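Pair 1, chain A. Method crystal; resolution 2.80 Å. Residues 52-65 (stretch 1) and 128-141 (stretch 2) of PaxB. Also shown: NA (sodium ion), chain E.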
# COMPACT_ATOMS: atom_id res chain seq x y z
N LEU A 52 4.11 -10.41 10.12
CA LEU A 52 4.78 -11.19 11.16
C LEU A 52 5.75 -12.21 10.55
O LEU A 52 6.89 -12.33 10.98
CB LEU A 52 3.76 -11.90 12.05
CG LEU A 52 4.23 -12.29 13.45
CD1 LEU A 52 4.26 -11.08 14.37
CD2 LEU A 52 3.33 -13.37 14.04
N TYR A 53 5.27 -12.94 9.54
CA TYR A 53 6.11 -13.90 8.81
C TYR A 53 7.15 -13.19 7.93
O TYR A 53 8.23 -13.72 7.71
CB TYR A 53 5.26 -14.84 7.96
CG TYR A 53 4.46 -15.88 8.73
CD1 TYR A 53 5.06 -16.67 9.71
CD2 TYR A 53 3.11 -16.09 8.45
CE1 TYR A 53 4.33 -17.62 10.40
CE2 TYR A 53 2.38 -17.04 9.14
CZ TYR A 53 2.99 -17.81 10.12
OH TYR A 53 2.27 -18.76 10.80
N SER A 54 6.81 -12.01 7.42
CA SER A 54 7.76 -11.19 6.66
C SER A 54 8.97 -10.81 7.51
O SER A 54 10.11 -10.87 7.04
CB SER A 54 7.10 -9.92 6.12
OG SER A 54 6.24 -10.21 5.04
N ARG A 55 8.71 -10.43 8.75
CA ARG A 55 9.76 -10.07 9.69
C ARG A 55 10.60 -11.30 10.08
O ARG A 55 11.81 -11.19 10.25
CB ARG A 55 9.16 -9.43 10.94
CG ARG A 55 10.17 -8.70 11.81
CD ARG A 55 9.49 -7.73 12.76
NE ARG A 55 8.54 -8.40 13.65
CZ ARG A 55 7.77 -7.78 14.54
NH1 ARG A 55 6.94 -8.49 15.31
NH2 ARG A 55 7.83 -6.46 14.69
N ASP A 56 9.94 -12.45 10.20
CA ASP A 56 10.65 -13.72 10.45
C ASP A 56 11.57 -14.09 9.29
O ASP A 56 12.67 -14.60 9.50
CB ASP A 56 9.65 -14.86 10.70
CG ASP A 56 9.02 -14.82 12.08
OD1 ASP A 56 9.64 -14.25 13.01
OD2 ASP A 56 7.91 -15.37 12.24
N LEU A 57 11.10 -13.85 8.06
CA LEU A 57 11.91 -14.11 6.86
C LEU A 57 13.12 -13.18 6.84
O LEU A 57 14.23 -13.61 6.53
CB LEU A 57 11.06 -13.91 5.60
CG LEU A 57 11.68 -14.35 4.26
CD1 LEU A 57 10.59 -14.79 3.30
CD2 LEU A 57 12.54 -13.26 3.63
N ASP A 58 12.90 -11.91 7.17
CA ASP A 58 13.97 -10.92 7.24
C ASP A 58 15.02 -11.31 8.29
O ASP A 58 16.22 -11.17 8.06
CB ASP A 58 13.40 -9.54 7.57
CG ASP A 58 14.40 -8.42 7.35
OD1 ASP A 58 15.02 -8.37 6.27
OD2 ASP A 58 14.56 -7.58 8.26
N GLU A 59 14.55 -11.80 9.44
CA GLU A 59 15.43 -12.29 10.51
C GLU A 59 16.29 -13.45 10.03
O GLU A 59 17.48 -13.51 10.34
CB GLU A 59 14.60 -12.72 11.73
CG GLU A 59 14.04 -11.58 12.55
CD GLU A 59 12.90 -12.01 13.47
OE1 GLU A 59 12.87 -13.18 13.90
OE2 GLU A 59 12.04 -11.16 13.77
N ALA A 60 15.68 -14.37 9.29
CA ALA A 60 16.39 -15.53 8.74
C ALA A 60 17.45 -15.10 7.73
O ALA A 60 18.55 -15.64 7.71
CB ALA A 60 15.41 -16.50 8.10
N ALA A 61 17.10 -14.12 6.89
CA ALA A 61 18.03 -13.60 5.89
C ALA A 61 19.23 -12.91 6.54
O ALA A 61 20.37 -13.11 6.11
CB ALA A 61 17.31 -12.63 4.97
N ARG A 62 18.97 -12.11 7.58
CA ARG A 62 20.04 -11.41 8.30
C ARG A 62 20.99 -12.35 9.04
O ARG A 62 22.19 -12.10 9.11
CB ARG A 62 19.45 -10.40 9.29
CG ARG A 62 18.82 -9.18 8.65
CD ARG A 62 18.04 -8.37 9.68
NE ARG A 62 17.34 -7.24 9.07
CZ ARG A 62 17.90 -6.09 8.71
NH1 ARG A 62 19.21 -5.87 8.89
NH2 ARG A 62 17.15 -5.13 8.17
N ALA A 63 20.44 -13.43 9.60
CA ALA A 63 21.22 -14.38 10.39
C ALA A 63 22.01 -15.35 9.52
O ALA A 63 23.06 -15.85 9.94
CB ALA A 63 20.31 -15.16 11.32
N SER A 64 21.51 -15.63 8.32
CA SER A 64 22.16 -16.58 7.41
C SER A 64 23.55 -16.13 6.98
O SER A 64 24.45 -16.96 6.84
CB SER A 64 21.29 -16.79 6.16
OG SER A 64 21.16 -15.58 5.43
N VAL A 65 23.73 -14.83 6.78
CA VAL A 65 25.00 -14.29 6.29
C VAL A 65 26.17 -14.54 7.26
O VAL A 65 27.17 -15.15 6.86
CB VAL A 65 24.88 -12.79 5.91
CG1 VAL A 65 26.24 -12.21 5.51
CG2 VAL A 65 23.88 -12.61 4.78
N LYS A 128 20.63 -26.32 5.23
CA LYS A 128 19.84 -25.92 6.39
C LYS A 128 19.29 -24.50 6.24
O LYS A 128 18.15 -24.23 6.62
CB LYS A 128 20.69 -26.05 7.67
CG LYS A 128 20.02 -25.57 8.95
CD LYS A 128 20.47 -24.17 9.34
CE LYS A 128 19.60 -23.59 10.45
NZ LYS A 128 19.66 -24.41 11.70
N GLU A 129 20.09 -23.60 5.68
CA GLU A 129 19.67 -22.22 5.43
C GLU A 129 18.71 -22.12 4.24
O GLU A 129 17.82 -21.28 4.23
CB GLU A 129 20.88 -21.32 5.19
CG GLU A 129 21.80 -21.16 6.39
CD GLU A 129 21.11 -20.51 7.58
OE1 GLU A 129 20.30 -19.59 7.38
OE2 GLU A 129 21.39 -20.93 8.73
N ALA A 130 18.91 -22.97 3.24
CA ALA A 130 18.02 -23.01 2.07
C ALA A 130 16.63 -23.52 2.46
O ALA A 130 15.63 -22.92 2.08
CB ALA A 130 18.62 -23.89 0.98
N ASN A 131 16.59 -24.61 3.22
CA ASN A 131 15.33 -25.18 3.69
C ASN A 131 14.60 -24.24 4.65
O ASN A 131 13.37 -24.19 4.66
CB ASN A 131 15.57 -26.53 4.38
CG ASN A 131 16.07 -27.59 3.42
OD1 ASN A 131 16.33 -27.32 2.24
ND2 ASN A 131 16.22 -28.81 3.92
N LEU A 132 15.36 -23.51 5.46
CA LEU A 132 14.80 -22.51 6.38
C LEU A 132 14.18 -21.35 5.61
O LEU A 132 13.04 -20.97 5.87
CB LEU A 132 15.88 -22.00 7.33
CG LEU A 132 15.51 -20.87 8.30
CD1 LEU A 132 14.23 -21.18 9.06
CD2 LEU A 132 16.65 -20.61 9.27
N MET A 133 14.92 -20.80 4.65
CA MET A 133 14.43 -19.69 3.83
C MET A 133 13.22 -20.12 2.98
O MET A 133 12.33 -19.31 2.72
CB MET A 133 15.54 -19.15 2.93
CG MET A 133 15.17 -17.93 2.09
SD MET A 133 14.51 -16.54 3.03
CE MET A 133 15.96 -16.03 3.96
N ALA A 134 13.20 -21.39 2.57
CA ALA A 134 12.07 -21.95 1.84
C ALA A 134 10.82 -22.03 2.71
O ALA A 134 9.71 -21.79 2.24
CB ALA A 134 12.42 -23.32 1.29
N SER A 135 11.01 -22.37 3.99
CA SER A 135 9.91 -22.41 4.95
C SER A 135 9.35 -21.02 5.25
O SER A 135 8.15 -20.86 5.49
CB SER A 135 10.35 -23.07 6.26
OG SER A 135 10.61 -24.45 6.07
N ARG A 136 10.23 -20.02 5.23
CA ARG A 136 9.83 -18.63 5.43
C ARG A 136 9.05 -18.11 4.23
O ARG A 136 8.02 -17.45 4.39
CB ARG A 136 11.05 -17.74 5.69
CG ARG A 136 11.80 -18.06 6.96
CD ARG A 136 11.07 -17.57 8.20
NE ARG A 136 11.46 -18.31 9.40
CZ ARG A 136 10.97 -19.50 9.75
NH1 ARG A 136 10.05 -20.11 9.01
NH2 ARG A 136 11.40 -20.08 10.87
N ILE A 137 9.55 -18.41 3.03
CA ILE A 137 8.88 -18.04 1.78
C ILE A 137 7.48 -18.65 1.71
O ILE A 137 6.53 -18.00 1.27
CB ILE A 137 9.72 -18.47 0.55
CG1 ILE A 137 10.95 -17.57 0.41
CG2 ILE A 137 8.90 -18.41 -0.73
CD1 ILE A 137 12.05 -18.16 -0.45
N ALA A 138 7.35 -19.90 2.14
CA ALA A 138 6.06 -20.59 2.15
C ALA A 138 5.07 -19.90 3.09
O ALA A 138 3.91 -19.71 2.74
CB ALA A 138 6.24 -22.04 2.55
N ASP A 139 5.54 -19.52 4.28
CA ASP A 139 4.69 -18.90 5.30
C ASP A 139 4.09 -17.57 4.85
O ASP A 139 2.90 -17.32 5.05
CB ASP A 139 5.46 -18.71 6.61
CG ASP A 139 5.65 -20.00 7.39
OD1 ASP A 139 4.85 -20.95 7.22
OD2 ASP A 139 6.61 -20.07 8.19
N VAL A 140 4.91 -16.71 4.24
CA VAL A 140 4.45 -15.39 3.79
C VAL A 140 3.56 -15.47 2.56
O VAL A 140 2.58 -14.74 2.45
CB VAL A 140 5.62 -14.41 3.52
CG1 VAL A 140 6.50 -14.25 4.75
CG2 VAL A 140 6.45 -14.83 2.32
N SER A 141 3.89 -16.37 1.63
CA SER A 141 3.18 -16.46 0.35
C SER A 141 1.83 -17.18 0.44
O SER A 141 0.93 -16.90 -0.35
CB SER A 141 4.06 -17.16 -0.69
OG SER A 141 4.35 -18.49 -0.31
NA NA E . 10.49 -14.45 15.52
O HOH W 1 8.08 -16.52 7.23
O HOH W 2 18.58 -18.08 9.22

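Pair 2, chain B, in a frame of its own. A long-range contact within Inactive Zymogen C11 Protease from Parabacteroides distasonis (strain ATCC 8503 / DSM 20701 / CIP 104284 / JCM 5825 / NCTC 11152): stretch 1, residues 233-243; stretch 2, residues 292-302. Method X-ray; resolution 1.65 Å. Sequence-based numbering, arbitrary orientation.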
# COMPACT_ATOMS: atom_id res chain seq x y z
N ASP B 233 9.56 6.87 -10.35
CA ASP B 233 10.23 8.01 -11.01
C ASP B 233 9.35 8.78 -12.02
O ASP B 233 9.85 9.68 -12.70
CB ASP B 233 11.53 7.53 -11.69
CG ASP B 233 11.31 6.50 -12.77
OD1 ASP B 233 10.20 6.27 -13.24
OD2 ASP B 233 12.36 5.93 -13.22
N GLU B 234 8.05 8.48 -12.03
CA GLU B 234 7.09 9.22 -12.87
C GLU B 234 6.25 10.14 -11.97
O GLU B 234 5.52 10.98 -12.44
CB GLU B 234 6.17 8.29 -13.62
CG GLU B 234 6.92 7.30 -14.49
CD GLU B 234 7.50 7.91 -15.77
OE1 GLU B 234 7.25 9.11 -16.05
OE2 GLU B 234 8.12 7.12 -16.53
N LEU B 235 6.46 9.98 -10.66
CA LEU B 235 5.58 10.76 -9.75
C LEU B 235 5.89 12.23 -9.71
O LEU B 235 4.96 13.05 -9.52
CB LEU B 235 5.62 10.13 -8.36
CG LEU B 235 4.45 9.23 -8.06
CD1 LEU B 235 3.15 10.15 -7.85
CD2 LEU B 235 4.14 8.23 -9.11
N ASP B 236 7.15 12.62 -9.90
CA ASP B 236 7.38 14.07 -9.96
C ASP B 236 6.63 14.74 -11.11
O ASP B 236 6.00 15.82 -10.93
CB ASP B 236 8.88 14.38 -10.08
CG ASP B 236 9.63 14.12 -8.81
OD1 ASP B 236 9.14 14.47 -7.74
OD2 ASP B 236 10.76 13.58 -8.88
N GLU B 237 6.60 14.06 -12.26
CA GLU B 237 5.91 14.63 -13.39
C GLU B 237 4.40 14.66 -13.10
O GLU B 237 3.71 15.63 -13.43
CB GLU B 237 6.19 13.82 -14.65
CG GLU B 237 5.42 14.37 -15.84
CD GLU B 237 5.55 13.51 -17.07
OE1 GLU B 237 6.66 13.00 -17.32
OE2 GLU B 237 4.52 13.34 -17.76
N LEU B 238 3.89 13.62 -12.44
CA LEU B 238 2.44 13.57 -12.19
C LEU B 238 2.09 14.76 -11.27
O LEU B 238 1.07 15.45 -11.45
CB LEU B 238 2.05 12.20 -11.58
CG LEU B 238 0.55 12.05 -11.24
CD1 LEU B 238 -0.34 12.23 -12.47
CD2 LEU B 238 0.41 10.67 -10.69
N ALA B 239 2.97 15.06 -10.31
CA ALA B 239 2.64 16.12 -9.37
C ALA B 239 2.69 17.43 -10.11
O ALA B 239 1.84 18.26 -9.92
CB ALA B 239 3.60 16.13 -8.20
N ALA B 240 3.67 17.57 -11.01
CA ALA B 240 3.80 18.84 -11.71
C ALA B 240 2.57 19.09 -12.58
O ALA B 240 2.05 20.23 -12.68
CB ALA B 240 5.04 18.85 -12.53
N THR B 241 2.06 18.00 -13.17
CA THR B 241 0.95 18.13 -14.08
C THR B 241 -0.24 18.53 -13.21
O THR B 241 -1.04 19.38 -13.58
CB THR B 241 0.71 16.84 -14.83
OG1 THR B 241 1.87 16.55 -15.68
CG2 THR B 241 -0.53 16.95 -15.67
N CYS B 242 -0.36 17.91 -12.02
CA CYS B 242 -1.50 18.22 -11.14
C CYS B 242 -1.36 19.60 -10.57
O CYS B 242 -2.39 20.31 -10.39
CB CYS B 242 -1.61 17.18 -10.00
SG CYS B 242 -2.16 15.58 -10.63
N ARG B 243 -0.12 20.04 -10.36
CA ARG B 243 0.06 21.36 -9.80
C ARG B 243 -0.61 22.41 -10.70
O ARG B 243 -1.26 23.39 -10.19
CB ARG B 243 1.57 21.66 -9.66
CG ARG B 243 1.84 23.07 -9.09
CD ARG B 243 3.35 23.30 -9.01
NE ARG B 243 4.00 22.14 -8.45
CZ ARG B 243 4.91 21.39 -9.08
NH1 ARG B 243 5.34 21.73 -10.30
NH2 ARG B 243 5.39 20.30 -8.47
N ASN B 292 -6.12 16.41 -20.42
CA ASN B 292 -5.42 15.54 -21.37
C ASN B 292 -3.99 15.33 -20.87
O ASN B 292 -3.47 14.21 -20.93
CB ASN B 292 -5.45 16.12 -22.78
CG ASN B 292 -6.84 15.98 -23.43
OD1 ASN B 292 -7.67 15.16 -23.01
ND2 ASN B 292 -7.08 16.76 -24.45
N ALA B 293 -3.37 16.39 -20.35
CA ALA B 293 -1.99 16.28 -19.81
C ALA B 293 -1.95 15.33 -18.61
O ALA B 293 -1.04 14.50 -18.46
CB ALA B 293 -1.45 17.62 -19.40
N PHE B 294 -2.94 15.49 -17.73
CA PHE B 294 -3.09 14.59 -16.56
C PHE B 294 -3.21 13.14 -17.00
O PHE B 294 -2.51 12.27 -16.46
CB PHE B 294 -4.32 15.03 -15.74
CG PHE B 294 -4.71 14.05 -14.72
CD1 PHE B 294 -4.06 13.98 -13.51
CD2 PHE B 294 -5.77 13.14 -14.99
CE1 PHE B 294 -4.50 13.04 -12.48
CE2 PHE B 294 -6.20 12.22 -14.02
CZ PHE B 294 -5.55 12.13 -12.79
N LYS B 295 -4.08 12.86 -17.97
CA LYS B 295 -4.21 11.47 -18.49
C LYS B 295 -2.91 10.90 -19.03
O LYS B 295 -2.60 9.71 -18.75
CB LYS B 295 -5.33 11.41 -19.54
CG LYS B 295 -6.71 11.49 -18.84
CD LYS B 295 -7.86 11.19 -19.81
CE LYS B 295 -8.25 12.42 -20.61
NZ LYS B 295 -9.41 12.11 -21.51
N ARG B 296 -2.13 11.73 -19.71
CA ARG B 296 -0.83 11.24 -20.20
C ARG B 296 0.15 10.92 -19.06
O ARG B 296 0.89 9.92 -19.14
CB ARG B 296 -0.22 12.25 -21.15
CG ARG B 296 -0.94 12.29 -22.48
CD ARG B 296 -0.17 13.12 -23.48
NE ARG B 296 -0.53 12.71 -24.84
CZ ARG B 296 -0.68 13.54 -25.88
NH1 ARG B 296 -0.49 14.84 -25.75
NH2 ARG B 296 -1.02 13.04 -27.06
N SER B 297 0.12 11.76 -18.01
CA SER B 297 1.02 11.53 -16.89
C SER B 297 0.62 10.28 -16.13
O SER B 297 1.50 9.50 -15.72
CB SER B 297 1.08 12.74 -15.95
OG SER B 297 1.72 13.83 -16.65
N MET B 298 -0.69 10.09 -15.96
CA MET B 298 -1.23 8.90 -15.30
C MET B 298 -0.84 7.67 -16.09
O MET B 298 -0.52 6.62 -15.50
CB MET B 298 -2.75 8.95 -15.18
CG MET B 298 -3.27 9.94 -14.08
SD MET B 298 -2.90 9.27 -12.42
CE MET B 298 -4.32 8.11 -12.31
N GLU B 299 -0.91 7.71 -17.43
CA GLU B 299 -0.52 6.54 -18.24
C GLU B 299 0.92 6.13 -17.94
O GLU B 299 1.25 4.93 -18.00
CB GLU B 299 -0.63 6.83 -19.74
CG GLU B 299 -2.06 6.96 -20.22
CD GLU B 299 -2.14 7.42 -21.69
OE1 GLU B 299 -1.27 7.04 -22.48
OE2 GLU B 299 -3.09 8.17 -22.04
N LYS B 300 1.78 7.11 -17.65
CA LYS B 300 3.18 6.77 -17.35
C LYS B 300 3.37 6.27 -15.90
O LYS B 300 4.22 5.35 -15.69
CB LYS B 300 4.11 7.97 -17.58
CG LYS B 300 4.30 8.31 -19.04
CD LYS B 300 4.74 9.74 -19.21
CE LYS B 300 6.19 9.97 -18.89
NZ LYS B 300 6.60 11.33 -19.38
N ALA B 301 2.66 6.89 -14.96
CA ALA B 301 2.82 6.63 -13.52
C ALA B 301 2.13 5.38 -13.05
O ALA B 301 2.71 4.62 -12.25
CB ALA B 301 2.33 7.79 -12.71
N VAL B 302 0.94 5.11 -13.58
CA VAL B 302 0.20 3.94 -13.13
C VAL B 302 0.45 2.84 -14.22
O VAL B 302 -0.22 2.83 -15.29
CB VAL B 302 -1.24 4.24 -12.93
CG1 VAL B 302 -1.99 2.94 -12.46
CG2 VAL B 302 -1.46 5.35 -11.84
O HOH W 3 3.95 11.04 -15.05

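Each pair consists of two helices running nearly antiparallel, at 163° in pair 1 and 164° in pair 2, with axes that approach to 8.7 and 9.1 Å. Fourteen central residues superpose with an RMSD of 0.4 Å, so the two contacts share one backbone frame and differ in what fills it.

The fixed point is a leucine. Leu A57 and Leu B238 fall together, their side-chain centres 0.6 Å apart, and each is a knob in a hole of four residues on the facing helix: Met A133, Arg A136, Ile A137 and Val A140 in pair 1, Phe B294, Ser B297, Met B298 and Ala B301 in pair 2. The CA-to-CB bond points sideways here, so it is leucine's length and branched, apolar end that fill the hole. Leu A57 CG lies 3.8 Å from Met A133 SD; Leu B238 CD1 lies 3.9 Å from Met B298 SD, a thioether supplied from a different corner of the hole.

The matched position Met A133 = Phe B294 shows two ways of filling space. The flexible methionine bends so that its CE packs 3.8 Å from Ala A61 CB. The flat phenylalanine instead presents its ring edge to Cys B242, the counterpart of Ala A61, with Cys B242 SG 3.8 Å from Phe B294 CD1.

A clear contrast is at Arg A136 = Ser B297. The CA-to-CB bond of Arg A136 points toward the other helix, and the aliphatic part of its side chain lies along the backbone, CD 3.6 Å from Asp A56 O; the methyl of Ala A60 packs on it, CB 4.1 Å from Arg A136 CG. In pair 2 the short serine brings a hydroxyl into the interface, where Ser B297 OG and Thr B241 OG1, at the position of Ala A60, share a hydrogen bond of 2.9 Å.

Charge is also used differently. Glu B237 reaches across to Lys B300 in a salt bridge, OE1 to NZ 2.7 Å. Its counterpart Asp A56 instead binds sodium through OD1 at 2.7 Å, while Asp A139, matching Lys B300, lays its CB over one face of the Tyr A53 ring, 3.8 Å from the centroid, and forms a salt bridge within its own helix, Arg A136 NH1 to Asp A139 OD2 3.5 Å. Pair 1 has no direct hydrogen bond between its helices.

At Val A140 = Ala B301 the larger valine meets Tyr A53, Val A140 CG1 to Tyr A53 CB 3.5 Å, whereas at the alanine, Glu B234 CB packs 3.7 Å from Ala B301 CA. Both pairs nevertheless use a bridging water: water 1 donates to Tyr A53 O and Arg A136 O, water 3 to the matched carbonyls Glu B234 O and Ser B297 O.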